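Local coordinates for protein acinetobacter secreted protease CpaA (Acinetobacter nosocomialis M2, PDB 6O38) that is a secreted zinc metalloprotease, probably exported by the type II secretion system, that forms a complex with its chaperone CpaB, at residues P100-S104 and N105-I109; L379-P383 and E384-I388; T260-T263 and G264-Y267; I83-S86 and S87-K90. All coordinates share one frame; numbering follows the deposited sequence.

Contact 1: P100-S104 and N105-I109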
# COMPACT_ATOMS: atom_id res chain seq x y z
N PRO A 100 26.85 -23.68 -8.92
CA PRO A 100 27.09 -24.41 -10.17
C PRO A 100 28.49 -25.00 -10.19
O PRO A 100 29.45 -24.38 -9.73
CB PRO A 100 26.93 -23.33 -11.25
CG PRO A 100 27.19 -22.04 -10.54
CD PRO A 100 26.66 -22.24 -9.16
N THR A 101 28.60 -26.22 -10.72
CA THR A 101 29.86 -26.94 -10.71
C THR A 101 30.45 -27.18 -12.09
O THR A 101 31.66 -27.44 -12.18
CB THR A 101 29.70 -28.30 -10.00
OG1 THR A 101 28.71 -29.08 -10.69
CG2 THR A 101 29.27 -28.10 -8.56
N THR A 102 29.65 -27.09 -13.14
CA THR A 102 30.13 -27.26 -14.51
C THR A 102 30.36 -25.88 -15.12
O THR A 102 29.49 -25.01 -15.05
CB THR A 102 29.13 -28.05 -15.35
OG1 THR A 102 28.05 -27.20 -15.73
CG2 THR A 102 28.59 -29.23 -14.56
N GLY A 103 31.53 -25.69 -15.74
CA GLY A 103 31.86 -24.42 -16.35
C GLY A 103 31.20 -24.22 -17.70
O GLY A 103 31.68 -23.44 -18.53
N SER A 104 30.08 -24.90 -17.93
CA SER A 104 29.42 -24.91 -19.23
C SER A 104 28.51 -23.69 -19.37
O SER A 104 28.54 -22.75 -18.58
CB SER A 104 28.66 -26.22 -19.41
OG SER A 104 27.48 -26.23 -18.62
N ASN A 105 27.67 -23.71 -20.41
CA ASN A 105 26.81 -22.58 -20.74
C ASN A 105 25.46 -22.62 -20.03
O ASN A 105 24.81 -21.57 -19.93
CB ASN A 105 26.58 -22.52 -22.25
CG ASN A 105 27.65 -21.72 -22.97
OD1 ASN A 105 28.11 -20.70 -22.48
ND2 ASN A 105 28.04 -22.20 -24.15
N TYR A 106 25.03 -23.78 -19.54
CA TYR A 106 23.72 -23.90 -18.91
C TYR A 106 23.79 -24.96 -17.83
O TYR A 106 24.28 -26.07 -18.07
CB TYR A 106 22.65 -24.25 -19.94
CG TYR A 106 21.24 -24.31 -19.39
CD1 TYR A 106 20.73 -25.48 -18.85
CD2 TYR A 106 20.41 -23.19 -19.42
CE1 TYR A 106 19.44 -25.54 -18.35
CE2 TYR A 106 19.12 -23.24 -18.93
CZ TYR A 106 18.64 -24.42 -18.39
OH TYR A 106 17.36 -24.47 -17.90
N GLU A 107 23.30 -24.63 -16.63
CA GLU A 107 23.30 -25.57 -15.52
C GLU A 107 22.07 -25.34 -14.66
O GLU A 107 21.83 -24.21 -14.21
CB GLU A 107 24.58 -25.43 -14.68
CG GLU A 107 24.63 -26.38 -13.49
CD GLU A 107 26.03 -26.51 -12.92
OE1 GLU A 107 26.97 -25.94 -13.50
OE2 GLU A 107 26.18 -27.19 -11.88
N LEU A 108 21.31 -26.40 -14.43
CA LEU A 108 20.21 -26.35 -13.49
C LEU A 108 20.73 -26.47 -12.06
O LEU A 108 21.58 -27.31 -11.76
CB LEU A 108 19.21 -27.47 -13.77
CG LEU A 108 17.96 -27.48 -12.88
CD1 LEU A 108 17.20 -26.17 -12.99
CD2 LEU A 108 17.07 -28.65 -13.24
N ILE A 109 20.21 -25.62 -11.18
CA ILE A 109 20.66 -25.56 -9.79
C ILE A 109 19.79 -26.51 -8.97
O ILE A 109 18.56 -26.34 -8.97
CB ILE A 109 20.59 -24.14 -9.24
CG1 ILE A 109 21.63 -23.25 -9.93
CG2 ILE A 109 20.81 -24.13 -7.73
CD1 ILE A 109 23.04 -23.78 -9.86
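The carboxylate of E107 reaches back across the turn and is gripped by the backbone and hydroxyls of T101 and T102. Its two oxygens divide the donors between them. T101 N gives a nearly straight bond to E107 OE2 (2.9 Å, 171°), while T102 N gives its hydrogen to E107 OE1 (2.9 Å); each arrives on the syn side, somewhat out of the carboxylate plane. E107 OE1 takes a second bond, from T102 OG1 (2.8 Å), which comes from well above that plane and on the same face as T102 N. The threonine torsion explains this double grip: with chi1 at 78°, T102 OG1 sits between its own backbone N and carbonyl carbon, close enough to the amide to share an acceptor with it. T102 OG1 is in turn an acceptor, taking a bond from S104 OG at 3.1 Å, which makes a short relay from serine to threonine to glutamate. T101 OG1 adds a weak bond to E107 OE2. Two consecutive amides and a hydroxyl thus hold the carboxylate and fix its rotation, and would be expected to stabilise its negative charge. Beside it, P100 CB lies 3.4 Å from E107 OE1, and P100 CD meets I109 CD1 at 4.0 Å, closing the base of the loop with an apolar pair. The loop follows strand 90-98 and leads into strand 106-108, an edge strand running parallel to strand 129-131; E107 bonds through its backbone to T129 and A131, and P100 and I109 both pack on I130.

Contact 2: L379-P383 and E384-I388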
# COMPACT_ATOMS: atom_id res chain seq x y z
N LEU A 379 -25.03 8.94 4.67
CA LEU A 379 -24.56 7.87 5.55
C LEU A 379 -25.62 7.60 6.61
O LEU A 379 -25.99 8.50 7.37
CB LEU A 379 -23.23 8.25 6.19
CG LEU A 379 -22.12 8.65 5.22
CD1 LEU A 379 -20.82 8.93 5.97
CD2 LEU A 379 -21.91 7.57 4.16
N VAL A 380 -26.10 6.36 6.66
CA VAL A 380 -27.12 5.93 7.61
C VAL A 380 -26.52 4.87 8.51
O VAL A 380 -25.99 3.86 8.02
CB VAL A 380 -28.38 5.40 6.90
CG1 VAL A 380 -29.48 5.11 7.91
CG2 VAL A 380 -28.85 6.39 5.85
N SER A 381 -26.59 5.09 9.82
CA SER A 381 -26.07 4.16 10.81
C SER A 381 -27.21 3.67 11.69
O SER A 381 -27.99 4.47 12.21
CB SER A 381 -24.99 4.81 11.67
OG SER A 381 -24.14 3.83 12.25
N SER A 382 -27.31 2.35 11.85
CA SER A 382 -28.36 1.77 12.67
C SER A 382 -28.11 2.07 14.15
O SER A 382 -26.96 2.09 14.59
CB SER A 382 -28.43 0.26 12.45
OG SER A 382 -29.40 -0.33 13.31
N PRO A 383 -29.17 2.33 14.92
CA PRO A 383 -28.98 2.49 16.38
C PRO A 383 -28.35 1.27 17.03
O PRO A 383 -27.65 1.42 18.04
CB PRO A 383 -30.41 2.73 16.89
CG PRO A 383 -31.17 3.23 15.70
CD PRO A 383 -30.56 2.55 14.51
N GLU A 384 -28.59 0.07 16.50
CA GLU A 384 -27.92 -1.12 17.01
C GLU A 384 -26.41 -0.99 16.87
O GLU A 384 -25.66 -1.42 17.76
CB GLU A 384 -28.42 -2.36 16.29
CG GLU A 384 -29.79 -2.84 16.75
CD GLU A 384 -30.28 -4.06 16.00
OE1 GLU A 384 -29.78 -4.31 14.88
OE2 GLU A 384 -31.16 -4.78 16.53
N VAL A 385 -25.94 -0.41 15.77
CA VAL A 385 -24.50 -0.21 15.59
C VAL A 385 -23.98 0.83 16.57
O VAL A 385 -22.90 0.67 17.15
CB VAL A 385 -24.19 0.18 14.13
CG1 VAL A 385 -22.72 0.53 13.97
CG2 VAL A 385 -24.57 -0.95 13.20
N ASN A 386 -24.73 1.92 16.77
CA ASN A 386 -24.29 2.96 17.69
C ASN A 386 -24.17 2.42 19.11
O ASN A 386 -23.27 2.82 19.86
CB ASN A 386 -25.24 4.15 17.64
CG ASN A 386 -25.36 4.75 16.26
OD1 ASN A 386 -24.59 4.42 15.36
ND2 ASN A 386 -26.32 5.64 16.08
N SER A 387 -25.08 1.53 19.51
CA SER A 387 -25.02 0.96 20.85
C SER A 387 -23.77 0.10 21.03
O SER A 387 -23.22 0.04 22.14
CB SER A 387 -26.27 0.13 21.13
OG SER A 387 -27.44 0.93 21.00
N ILE A 388 -23.32 -0.57 19.97
CA ILE A 388 -22.16 -1.45 20.08
C ILE A 388 -20.87 -0.66 19.98
O ILE A 388 -19.96 -0.82 20.80
CB ILE A 388 -22.24 -2.55 19.00
CG1 ILE A 388 -23.40 -3.51 19.29
CG2 ILE A 388 -20.92 -3.31 18.92
CD1 ILE A 388 -23.86 -4.29 18.08
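Chi1 of -157° puts S381 OG opposite its own backbone N, while chi1 of -58° turns the N386 amide back along the helix start; the two groups meet where S381 OG donates to N386 OD1 (3.2 Å). The donor stands slightly off the plane of the amide carbonyl. N386 ND2 faces another way, bonding to T425 OG1, and S381 OG has a second partner in Q461 NE2, so this buried polar pair is tied into both adjoining strands. V385 CG1 lies 4.0 Å from S381 OG, flanking the pair with a methyl group. One residue on, S382 occupies the N-cap: its OG accepts a weak capping bond from E384 N at 3.3 Å, and its carbonyl takes the in-plane bond from N386 N (3.1 Å). P383 stands in the first turn, where its lack of an N-H costs no helical bond. P383 O receives two donors of S387, the amide N and OG, each at 3.0 Å and from opposite faces of the carbonyl plane. Strand 367-381 runs parallel to strands 416-425 and 457-462, and A394 of helix 391-411 touches both S381 and N386. The arrangement is that of a serine-capped helix start straight after a strand, here at the end of strand 367-381, next to two strands of the reprolysin-like metallopeptidase family region.

Contact 3: T260-T263 and G264-Y267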
# COMPACT_ATOMS: atom_id res chain seq x y z
N THR A 260 10.20 17.23 -13.18
CA THR A 260 11.26 18.06 -12.61
C THR A 260 11.80 17.39 -11.35
O THR A 260 11.03 16.97 -10.49
CB THR A 260 10.75 19.46 -12.30
OG1 THR A 260 10.34 20.10 -13.52
CG2 THR A 260 11.84 20.30 -11.65
N LEU A 261 13.13 17.31 -11.26
CA LEU A 261 13.81 16.62 -10.17
C LEU A 261 14.36 17.67 -9.21
O LEU A 261 15.41 18.27 -9.46
CB LEU A 261 14.91 15.72 -10.72
CG LEU A 261 15.66 14.84 -9.73
CD1 LEU A 261 14.77 13.72 -9.23
CD2 LEU A 261 16.92 14.28 -10.37
N LYS A 262 13.66 17.88 -8.10
CA LYS A 262 14.05 18.87 -7.10
C LYS A 262 14.78 18.18 -5.95
O LYS A 262 14.95 16.96 -5.91
CB LYS A 262 12.84 19.64 -6.60
CG LYS A 262 12.08 20.38 -7.69
CD LYS A 262 10.88 21.13 -7.11
CE LYS A 262 9.91 20.17 -6.44
NZ LYS A 262 9.50 19.06 -7.34
N THR A 263 15.21 19.00 -4.98
CA THR A 263 15.88 18.48 -3.80
C THR A 263 14.96 17.52 -3.04
O THR A 263 13.83 17.88 -2.68
CB THR A 263 16.31 19.63 -2.88
OG1 THR A 263 17.03 20.60 -3.65
CG2 THR A 263 17.20 19.12 -1.76
N GLY A 264 15.45 16.31 -2.80
CA GLY A 264 14.69 15.30 -2.09
C GLY A 264 13.69 14.54 -2.93
O GLY A 264 13.06 13.60 -2.42
N ASP A 265 13.51 14.90 -4.20
CA ASP A 265 12.55 14.21 -5.04
C ASP A 265 13.04 12.82 -5.43
O ASP A 265 14.24 12.53 -5.41
CB ASP A 265 12.26 15.02 -6.31
CG ASP A 265 11.35 16.21 -6.05
OD1 ASP A 265 10.92 16.39 -4.90
OD2 ASP A 265 11.06 16.95 -7.02
N GLN A 266 12.09 11.96 -5.78
CA GLN A 266 12.40 10.61 -6.24
C GLN A 266 11.39 10.20 -7.30
O GLN A 266 10.18 10.35 -7.10
CB GLN A 266 12.39 9.61 -5.08
CG GLN A 266 12.81 8.20 -5.48
CD GLN A 266 12.90 7.26 -4.31
OE1 GLN A 266 13.78 7.39 -3.45
NE2 GLN A 266 11.98 6.30 -4.24
N TYR A 267 11.89 9.68 -8.42
CA TYR A 267 11.06 9.14 -9.49
C TYR A 267 11.42 7.68 -9.72
O TYR A 267 12.58 7.29 -9.59
CB TYR A 267 11.26 9.92 -10.79
CG TYR A 267 10.68 11.32 -10.79
CD1 TYR A 267 11.34 12.37 -10.16
CD2 TYR A 267 9.48 11.60 -11.43
CE1 TYR A 267 10.82 13.65 -10.16
CE2 TYR A 267 8.95 12.87 -11.44
CZ TYR A 267 9.62 13.89 -10.80
OH TYR A 267 9.10 15.17 -10.80
O HOH W 1 7.90 17.82 -5.14
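K262 and D265 close the turn with both backbone and side chain, and its tight part gathers round one oxygen, D265 OD2. K262 NZ forms a salt bridge to it at 2.6 Å, met on the oxygen's syn lone pair, and K262 N adds a bond of 3.0 Å from above the carboxylate plane. The lysine can meet the carboxylate with both ends because its chain bends at chi3 and chi4 (-60° and -53°), curling NZ back toward its own amide. In the backbone, D265 N bonds to K262 O at 3.0 Å, the closing bond of a type II turn whose third residue, G264, has the positive phi that this turn uses. On the buried side, Y267 OH donates to T260 O (2.7 Å), standing above the carbonyl plane. L261 CD1 touches Y267 CD1 at the ring edge, 3.8 Å away, as the two side chains slide past each other in opposite directions.

The outer side is looser. T263 and G264 form the exposed corner of the turn, although T263 OG1 bonds to A242 O, and a water accepts from K262 NZ at 3.0 Å while donating only weakly to D265 OD1. At the start of strand 266-272, Q266 O accepts a bond from ND2 of N124 of the chaperone CpaB. K262 NZ also bonds to T302 O, so the ammonium group links the turn to a second loop. With two donors on a single oxygen, one of them charged, D265 is probably held as the anion, its charge balanced by the K262 ammonium group.

Contact 4: I83-S86 and S87-K90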
# COMPACT_ATOMS: atom_id res chain seq x y z
N ILE A 83 25.38 -16.02 13.11
CA ILE A 83 26.63 -15.73 13.81
C ILE A 83 26.75 -14.22 13.91
O ILE A 83 26.75 -13.52 12.89
CB ILE A 83 27.85 -16.33 13.11
CG1 ILE A 83 27.76 -17.86 13.09
CG2 ILE A 83 29.14 -15.88 13.79
CD1 ILE A 83 28.96 -18.53 12.46
N PHE A 84 26.86 -13.71 15.14
CA PHE A 84 26.92 -12.27 15.35
C PHE A 84 28.20 -11.69 14.76
O PHE A 84 29.12 -12.42 14.35
CB PHE A 84 26.83 -11.96 16.85
CG PHE A 84 26.45 -10.53 17.15
CD1 PHE A 84 25.17 -10.07 16.93
CD2 PHE A 84 27.39 -9.65 17.67
CE1 PHE A 84 24.82 -8.77 17.20
CE2 PHE A 84 27.05 -8.34 17.95
CZ PHE A 84 25.76 -7.90 17.72
N ASN A 85 28.26 -10.37 14.70
CA ASN A 85 29.42 -9.67 14.15
C ASN A 85 29.48 -8.29 14.80
O ASN A 85 28.63 -7.44 14.53
CB ASN A 85 29.33 -9.56 12.63
CG ASN A 85 30.56 -8.92 12.02
OD1 ASN A 85 30.68 -7.69 11.97
ND2 ASN A 85 31.49 -9.74 11.55
N SER A 86 30.49 -8.07 15.65
CA SER A 86 30.62 -6.79 16.33
C SER A 86 31.01 -5.67 15.36
O SER A 86 30.63 -4.52 15.57
CB SER A 86 31.64 -6.89 17.46
OG SER A 86 31.25 -7.85 18.42
N SER A 87 31.76 -5.99 14.31
CA SER A 87 32.17 -4.97 13.35
C SER A 87 30.98 -4.40 12.59
O SER A 87 31.01 -3.24 12.18
CB SER A 87 33.19 -5.55 12.37
OG SER A 87 34.33 -6.05 13.05
N GLN A 88 29.92 -5.20 12.41
CA GLN A 88 28.72 -4.75 11.74
C GLN A 88 27.52 -4.63 12.66
O GLN A 88 26.48 -4.09 12.24
CB GLN A 88 28.37 -5.70 10.58
CG GLN A 88 29.45 -5.78 9.51
CD GLN A 88 29.22 -6.93 8.54
OE1 GLN A 88 28.73 -7.99 8.92
NE2 GLN A 88 29.58 -6.71 7.28
N ASN A 89 27.63 -5.10 13.91
CA ASN A 89 26.56 -5.02 14.90
C ASN A 89 25.28 -5.69 14.39
O ASN A 89 24.17 -5.21 14.62
CB ASN A 89 26.29 -3.57 15.31
CG ASN A 89 25.61 -3.46 16.66
OD1 ASN A 89 25.69 -4.38 17.48
ND2 ASN A 89 24.94 -2.34 16.90
N LYS A 90 25.44 -6.82 13.70
CA LYS A 90 24.32 -7.56 13.14
C LYS A 90 24.59 -9.05 13.21
O LYS A 90 25.75 -9.49 13.29
CB LYS A 90 24.04 -7.15 11.68
CG LYS A 90 23.45 -5.76 11.52
CD LYS A 90 23.34 -5.36 10.05
CE LYS A 90 24.71 -5.25 9.41
NZ LYS A 90 24.64 -4.70 8.03
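The ring of F84 and the side-chain amide of N89 lie side by side and point the same way, their planes 88° apart, with N89 OD1 at the ring edge 3.5 Å from F84 CZ. K90 O lies over one face of the same ring, 3.7 Å from F84 CD1. On the other side of the chain, N85 and Q88 set their amides obliquely, planes 54° apart. With CG turned opposite its own backbone N (chi1 -176°), N85 extends OD1 into the bend, where it takes Q88 N in the carbonyl plane at 2.6 Å; Q88 CG closes on the same oxygen at 3.3 Å. This is a hairpin between strands 79-85 and 90-98 in a StcE-type beta-sandwich domain: S86, S87 and Q88 follow a right-handed helical course and N89 turns left-handed, the usual sequence of a four-residue hairpin loop. N85 O faces into the loop, accepting weak bonds from Q88 N, N89 N and K90 N. N44 OD1 accepts a bond from S86 N, and the F84 ring stands edge-to-face with W91 of strand 90-98.

How the contacts relate
The four contacts are all local, three at or near turns and one at a helix start, and none touches another. Contacts 4 and 1 come first, before and after strand 90-98 in the chain, with centres 34 Å apart. Contact 3 follows in a later StcE-type beta-sandwich domain; its nearest atoms are about 20 Å from contact 4 and 32 Å from contact 1. Contact 2 stands apart, its centre 66 Å from contact 1 and 46 Å from contact 3, on the opposite side of the chain's centre from contact 1. It alone adjoins strands of the reprolysin-like part that carries the zinc ion, bound by H498, H502 and H508. CpaB touches contact 3, but not contacts 1 and 4.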